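Local coordinates for protein mannonate dehydratase (Streptococcus suis, PDB 3BDK) that probably catalyses the manganese- or iron-dependent dehydration of D-mannonate to 2-dehydro-3-deoxy-D-gluconate, using a xylose isomerase-like TIM barrel, at residues Gln59-Glu64 / Glu84-His89; Ala204-Ala209 / Glu250-Thr255. All blocks are in the same frame, centred on the assembly; numbering follows the deposited sequence.

Interaction 1. Residues Gln59-Glu64 / Glu84-His89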
loop_
_atom_site.group_PDB
_atom_site.type_symbol
_atom_site.label_atom_id
_atom_site.label_comp_id
_atom_site.label_asym_id
_atom_site.label_seq_id
_atom_site.Cartn_x
_atom_site.Cartn_y
_atom_site.Cartn_z
ATOM N N GLN A 59 -20.967 -12.512 29.820
ATOM C CA GLN A 59 -21.523 -11.399 30.597
ATOM C C GLN A 59 -21.691 -10.110 29.795
ATOM O O GLN A 59 -21.037 -9.918 28.776
ATOM C CB GLN A 59 -20.684 -11.170 31.854
ATOM C CG GLN A 59 -20.957 -12.197 32.963
ATOM C CD GLN A 59 -19.690 -12.651 33.701
ATOM O OE1 GLN A 59 -18.796 -11.850 33.991
ATOM N NE2 GLN A 59 -19.617 -13.943 34.010
ATOM N N ALA A 60 -22.585 -9.245 30.266
ATOM C CA ALA A 60 -23.024 -8.060 29.529
ATOM C C ALA A 60 -21.930 -7.024 29.294
ATOM O O ALA A 60 -21.006 -6.895 30.089
ATOM C CB ALA A 60 -24.203 -7.420 30.239
ATOM N N TRP A 61 -22.050 -6.283 28.197
ATOM C CA TRP A 61 -21.091 -5.231 27.849
ATOM C C TRP A 61 -21.607 -3.855 28.301
ATOM O O TRP A 61 -22.554 -3.330 27.713
ATOM C CB TRP A 61 -20.815 -5.240 26.337
ATOM C CG TRP A 61 -19.779 -6.253 25.876
ATOM C CD1 TRP A 61 -19.490 -7.466 26.448
ATOM C CD2 TRP A 61 -18.925 -6.140 24.730
ATOM N NE1 TRP A 61 -18.494 -8.104 25.740
ATOM C CE2 TRP A 61 -18.129 -7.314 24.681
ATOM C CE3 TRP A 61 -18.745 -5.158 23.742
ATOM C CZ2 TRP A 61 -17.171 -7.530 23.684
ATOM C CZ3 TRP A 61 -17.789 -5.373 22.750
ATOM C CH2 TRP A 61 -17.015 -6.551 22.730
ATOM N N PRO A 62 -20.985 -3.275 29.351
ATOM C CA PRO A 62 -21.413 -1.992 29.914
ATOM C C PRO A 62 -21.055 -0.827 29.006
ATOM O O PRO A 62 -19.996 -0.844 28.378
ATOM C CB PRO A 62 -20.599 -1.886 31.216
ATOM C CG PRO A 62 -19.955 -3.226 31.423
ATOM C CD PRO A 62 -19.813 -3.815 30.068
ATOM N N LEU A 63 -21.921 0.182 28.952
ATOM C CA LEU A 63 -21.644 1.397 28.180
ATOM C C LEU A 63 -20.316 2.067 28.597
ATOM O O LEU A 63 -19.544 2.508 27.741
ATOM C CB LEU A 63 -22.802 2.390 28.293
ATOM C CG LEU A 63 -23.346 3.028 27.009
ATOM C CD1 LEU A 63 -24.028 4.357 27.318
ATOM C CD2 LEU A 63 -22.289 3.226 25.946
ATOM N N GLU A 64 -20.062 2.115 29.907
ATOM C CA GLU A 64 -18.799 2.615 30.490
ATOM C C GLU A 64 -17.525 2.088 29.799
ATOM O O GLU A 64 -16.514 2.795 29.712
ATOM C CB GLU A 64 -18.746 2.290 32.004
ATOM C CG GLU A 64 -19.316 3.363 32.957
ATOM C CD GLU A 64 -20.510 4.131 32.380
ATOM O OE1 GLU A 64 -20.304 4.908 31.415
ATOM O OE2 GLU A 64 -21.645 3.972 32.897
ATOM N N GLU A 84 -15.322 -5.443 16.198
ATOM C CA GLU A 84 -14.903 -6.773 15.831
ATOM C C GLU A 84 -15.069 -7.661 17.017
ATOM O O GLU A 84 -14.156 -7.858 17.834
ATOM C CB GLU A 84 -13.485 -6.859 15.305
ATOM C CG GLU A 84 -13.208 -8.225 14.686
ATOM C CD GLU A 84 -13.379 -8.261 13.173
ATOM O OE1 GLU A 84 -13.717 -7.224 12.564
ATOM O OE2 GLU A 84 -13.140 -9.331 12.579
ATOM N N SER A 85 -16.295 -8.154 17.096
ATOM C CA SER A 85 -16.646 -9.326 17.847
ATOM C C SER A 85 -17.100 -9.009 19.254
ATOM O O SER A 85 -16.308 -8.633 20.117
ATOM C CB SER A 85 -15.522 -10.369 17.828
ATOM O OG SER A 85 -16.055 -11.677 17.865
ATOM N N ILE A 86 -18.413 -9.114 19.428
ATOM C CA ILE A 86 -18.991 -9.618 20.659
ATOM C C ILE A 86 -19.099 -11.146 20.462
ATOM O O ILE A 86 -19.920 -11.621 19.672
ATOM C CB ILE A 86 -20.382 -9.021 20.941
ATOM C CG1 ILE A 86 -20.386 -7.503 20.722
ATOM C CG2 ILE A 86 -20.826 -9.378 22.356
ATOM C CD1 ILE A 86 -21.777 -6.874 20.779
ATOM N N PRO A 87 -18.230 -11.910 21.141
ATOM C CA PRO A 87 -18.192 -13.375 21.054
ATOM C C PRO A 87 -19.367 -14.125 21.694
ATOM O O PRO A 87 -19.546 -14.097 22.912
ATOM C CB PRO A 87 -16.882 -13.741 21.771
ATOM C CG PRO A 87 -16.642 -12.605 22.723
ATOM C CD PRO A 87 -17.170 -11.377 22.021
ATOM N N VAL A 88 -20.141 -14.805 20.855
ATOM C CA VAL A 88 -21.133 -15.786 21.281
ATOM C C VAL A 88 -20.499 -16.889 22.150
ATOM O O VAL A 88 -19.459 -17.451 21.773
ATOM C CB VAL A 88 -21.763 -16.408 20.051
ATOM C CG1 VAL A 88 -22.889 -17.276 20.445
ATOM C CG2 VAL A 88 -22.249 -15.316 19.112
ATOM N N HIS A 89 -21.111 -17.166 23.311
ATOM C CA HIS A 89 -20.625 -18.169 24.282
ATOM C C HIS A 89 -20.771 -19.590 23.717
ATOM O O HIS A 89 -21.696 -19.868 22.944
ATOM C CB HIS A 89 -21.391 -18.043 25.637
ATOM C CG HIS A 89 -20.744 -18.778 26.784
ATOM N ND1 HIS A 89 -20.860 -20.142 26.964
ATOM C CD2 HIS A 89 -19.958 -18.336 27.798
ATOM C CE1 HIS A 89 -20.165 -20.509 28.029
ATOM N NE2 HIS A 89 -19.607 -19.431 28.554
#
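Across the two segments the CA atoms come nearest at Trp61 and Ile86, 8.7 Å apart, a separation that leaves the gap to be bridged by the indole. The setting is the xylose isomerase-like TIM barrel: residues 59-64 lead into helix 63-74, with Pro62 at its N-cap position, and residues 84-89 form the loop leaving strand 79-84. Trp61 is the one residue of its segment that makes the contact. Its CG lies anti to the carbonyl carbon (chi1 -83°), which carries the six-membered ring across to the loop. Ile86 CG1 sits over a face of that ring, 4.0 Å from its centroid and 14° off the normal, so the geometry is a CH-pi contact. Both branches of the isoleucine lie over the same face, CG1 near the centre of the six-membered ring and CG2 toward the rim, 4.1 Å from Trp61 CE2. Pro87 adds a looser apolar touch, CD to Trp61 CZ2 at 4.2 Å. Other bonds hold the segment in the fold: Ile86 O accepts a hydrogen bond from Tyr106 OH of helix 99-114, and Glu84, which touches the bound D-mannose, forms a salt bridge with Arg328. The shortest approach of the contact is polar against aromatic, the carbonyl oxygen Ser85 O lying 3.4 Å from Trp61 CH2, oblique to the ring.

Interaction 2. Residues Ala204-Ala209 / Glu250-Thr255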
loop_
_atom_site.group_PDB
_atom_site.type_symbol
_atom_site.label_atom_id
_atom_site.label_comp_id
_atom_site.label_asym_id
_atom_site.label_seq_id
_atom_site.Cartn_x
_atom_site.Cartn_y
_atom_site.Cartn_z
ATOM N N ALA A 204 -33.682 -14.544 18.161
ATOM C CA ALA A 204 -33.598 -13.925 19.477
ATOM C C ALA A 204 -33.066 -12.478 19.426
ATOM O O ALA A 204 -33.690 -11.566 19.993
ATOM C CB ALA A 204 -32.736 -14.776 20.418
ATOM N N ILE A 205 -31.934 -12.279 18.735
ATOM C CA ILE A 205 -31.159 -11.036 18.836
ATOM C C ILE A 205 -31.444 -9.968 17.782
ATOM O O ILE A 205 -31.109 -8.798 17.979
ATOM C CB ILE A 205 -29.612 -11.286 18.890
ATOM C CG1 ILE A 205 -29.067 -11.747 17.532
ATOM C CG2 ILE A 205 -29.251 -12.253 20.010
ATOM C CD1 ILE A 205 -27.570 -11.593 17.395
ATOM N N LEU A 206 -32.055 -10.350 16.671
ATOM C CA LEU A 206 -32.223 -9.411 15.576
ATOM C C LEU A 206 -33.138 -8.212 15.861
ATOM O O LEU A 206 -32.708 -7.074 15.685
ATOM C CB LEU A 206 -32.563 -10.133 14.272
ATOM C CG LEU A 206 -31.361 -10.396 13.345
ATOM C CD1 LEU A 206 -31.137 -9.249 12.351
ATOM C CD2 LEU A 206 -30.074 -10.703 14.106
ATOM N N PRO A 207 -34.380 -8.445 16.331
ATOM C CA PRO A 207 -35.200 -7.276 16.673
ATOM C C PRO A 207 -34.477 -6.369 17.680
ATOM O O PRO A 207 -34.523 -5.155 17.539
ATOM C CB PRO A 207 -36.443 -7.900 17.320
ATOM C CG PRO A 207 -36.005 -9.283 17.743
ATOM C CD PRO A 207 -35.092 -9.699 16.627
ATOM N N THR A 208 -33.803 -6.967 18.666
ATOM C CA THR A 208 -32.949 -6.239 19.611
ATOM C C THR A 208 -31.952 -5.354 18.874
ATOM O O THR A 208 -31.644 -4.261 19.327
ATOM C CB THR A 208 -32.162 -7.219 20.539
ATOM O OG1 THR A 208 -33.054 -8.206 21.093
ATOM C CG2 THR A 208 -31.442 -6.483 21.674
ATOM N N ALA A 209 -31.467 -5.829 17.727
ATOM C CA ALA A 209 -30.437 -5.140 16.939
ATOM C C ALA A 209 -31.026 -4.146 15.967
ATOM O O ALA A 209 -30.428 -3.110 15.713
ATOM C CB ALA A 209 -29.566 -6.144 16.194
ATOM N N GLU A 250 -32.120 -6.656 6.336
ATOM C CA GLU A 250 -30.835 -6.044 6.002
ATOM C C GLU A 250 -29.889 -5.921 7.213
ATOM O O GLU A 250 -28.692 -5.879 7.041
ATOM C CB GLU A 250 -31.049 -4.761 5.166
ATOM C CG GLU A 250 -31.159 -5.064 3.614
ATOM C CD GLU A 250 -32.423 -4.521 2.845
ATOM O OE1 GLU A 250 -33.574 -4.611 3.358
ATOM O OE2 GLU A 250 -32.260 -4.064 1.677
ATOM N N HIS A 251 -30.437 -5.953 8.427
ATOM C CA HIS A 251 -29.659 -5.974 9.694
ATOM C C HIS A 251 -29.055 -7.340 10.075
ATOM O O HIS A 251 -28.291 -7.441 11.053
ATOM C CB HIS A 251 -30.555 -5.500 10.844
ATOM C CG HIS A 251 -30.734 -4.014 10.893
ATOM N ND1 HIS A 251 -31.279 -3.291 9.851
ATOM C CD2 HIS A 251 -30.429 -3.114 11.856
ATOM C CE1 HIS A 251 -31.298 -2.011 10.170
ATOM N NE2 HIS A 251 -30.792 -1.878 11.383
ATOM N N ASN A 252 -29.442 -8.376 9.322
ATOM C CA ASN A 252 -28.921 -9.741 9.422
ATOM C C ASN A 252 -27.996 -9.964 8.246
ATOM O O ASN A 252 -28.453 -10.268 7.141
ATOM C CB ASN A 252 -30.079 -10.749 9.353
ATOM C CG ASN A 252 -29.650 -12.184 9.620
ATOM O OD1 ASN A 252 -28.908 -12.462 10.571
ATOM N ND2 ASN A 252 -30.133 -13.110 8.788
ATOM N N GLY A 253 -26.699 -9.789 8.480
ATOM C CA GLY A 253 -25.708 -9.811 7.399
ATOM C C GLY A 253 -24.443 -10.610 7.665
ATOM O O GLY A 253 -24.279 -11.284 8.696
ATOM N N ILE A 254 -23.544 -10.545 6.698
ATOM C CA ILE A 254 -22.268 -11.234 6.783
ATOM C C ILE A 254 -21.111 -10.243 6.809
ATOM O O ILE A 254 -21.241 -9.066 6.422
ATOM C CB ILE A 254 -22.066 -12.187 5.582
ATOM C CG1 ILE A 254 -22.068 -11.397 4.269
ATOM C CG2 ILE A 254 -23.136 -13.285 5.578
ATOM C CD1 ILE A 254 -21.821 -12.218 3.056
ATOM N N THR A 255 -19.987 -10.735 7.302
ATOM C CA THR A 255 -18.718 -10.170 6.973
ATOM C C THR A 255 -18.173 -11.030 5.837
ATOM O O THR A 255 -17.826 -12.200 6.046
ATOM C CB THR A 255 -17.780 -10.236 8.161
ATOM O OG1 THR A 255 -18.312 -9.442 9.224
ATOM C CG2 THR A 255 -16.427 -9.712 7.777
#
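Leu206 and Asn252 bring the helix and the strand together, with their CA atoms 7.0 Å apart in a buried helix-on-strand packing of the TIM barrel. The apolar part rests on one methyl group. Leu206 CD1 lies 3.5 Å from Asn252 CB, so the leucine meets the aliphatic base of the asparagine, the two side chains crossing at about a right angle. The same CD1 stands 4.1 Å from His251 CB, so one methyl touches the CB atoms of two successive residues. Contacts between carbon and polar atoms form a second group, none of them a hydrogen bond. Leu206 CD1 is 3.6 Å from the backbone oxygen His251 O, and Leu206 CD2 is a loose 4.1 Å from Asn252 OD1. Further along the helix, His251 CD2 loosely approaches Ala209 O at 3.9 Å, oblique to the imidazole. The hydrogen bonding of Asn252 is directed elsewhere. With CG anti to the backbone N (chi1 -173°), the amide is carried away from the backbone; OD1 is on the leucine's side, and ND2 donates to Phe243 O in helix 237-245. In the barrel, helix 191-210 is packed here against the start of strand 252-257. Ile205 and Ala209 also touch Met216 of the adjacent strand 215-218, to which Gly253 is joined by backbone hydrogen bonds, while Ala204, Thr208 and Ala209 meet helix 99-114.

Overall arrangement
Both contacts belong to one barrel, with centres 15 Å apart and nearest atoms about 6 Å apart. Interaction 2 is the more fully buried, with three of four touching residues buried against two of four in interaction 1, though both are centred 16 Å from the centre of the chain. Helix 99-114 neighbours both, receiving Ile86 and Ala60 from interaction 1 and Ala209 from interaction 2. Interaction 1 packs an aromatic face against a loop that holds Glu84 of the sugar pocket, the side chain of Ser85 about 4 Å from the bound D-mannose. Interaction 2 is mostly aliphatic, a leucine methyl against CB atoms and a backbone oxygen, and holds no sugar-pocket or metal-site residue.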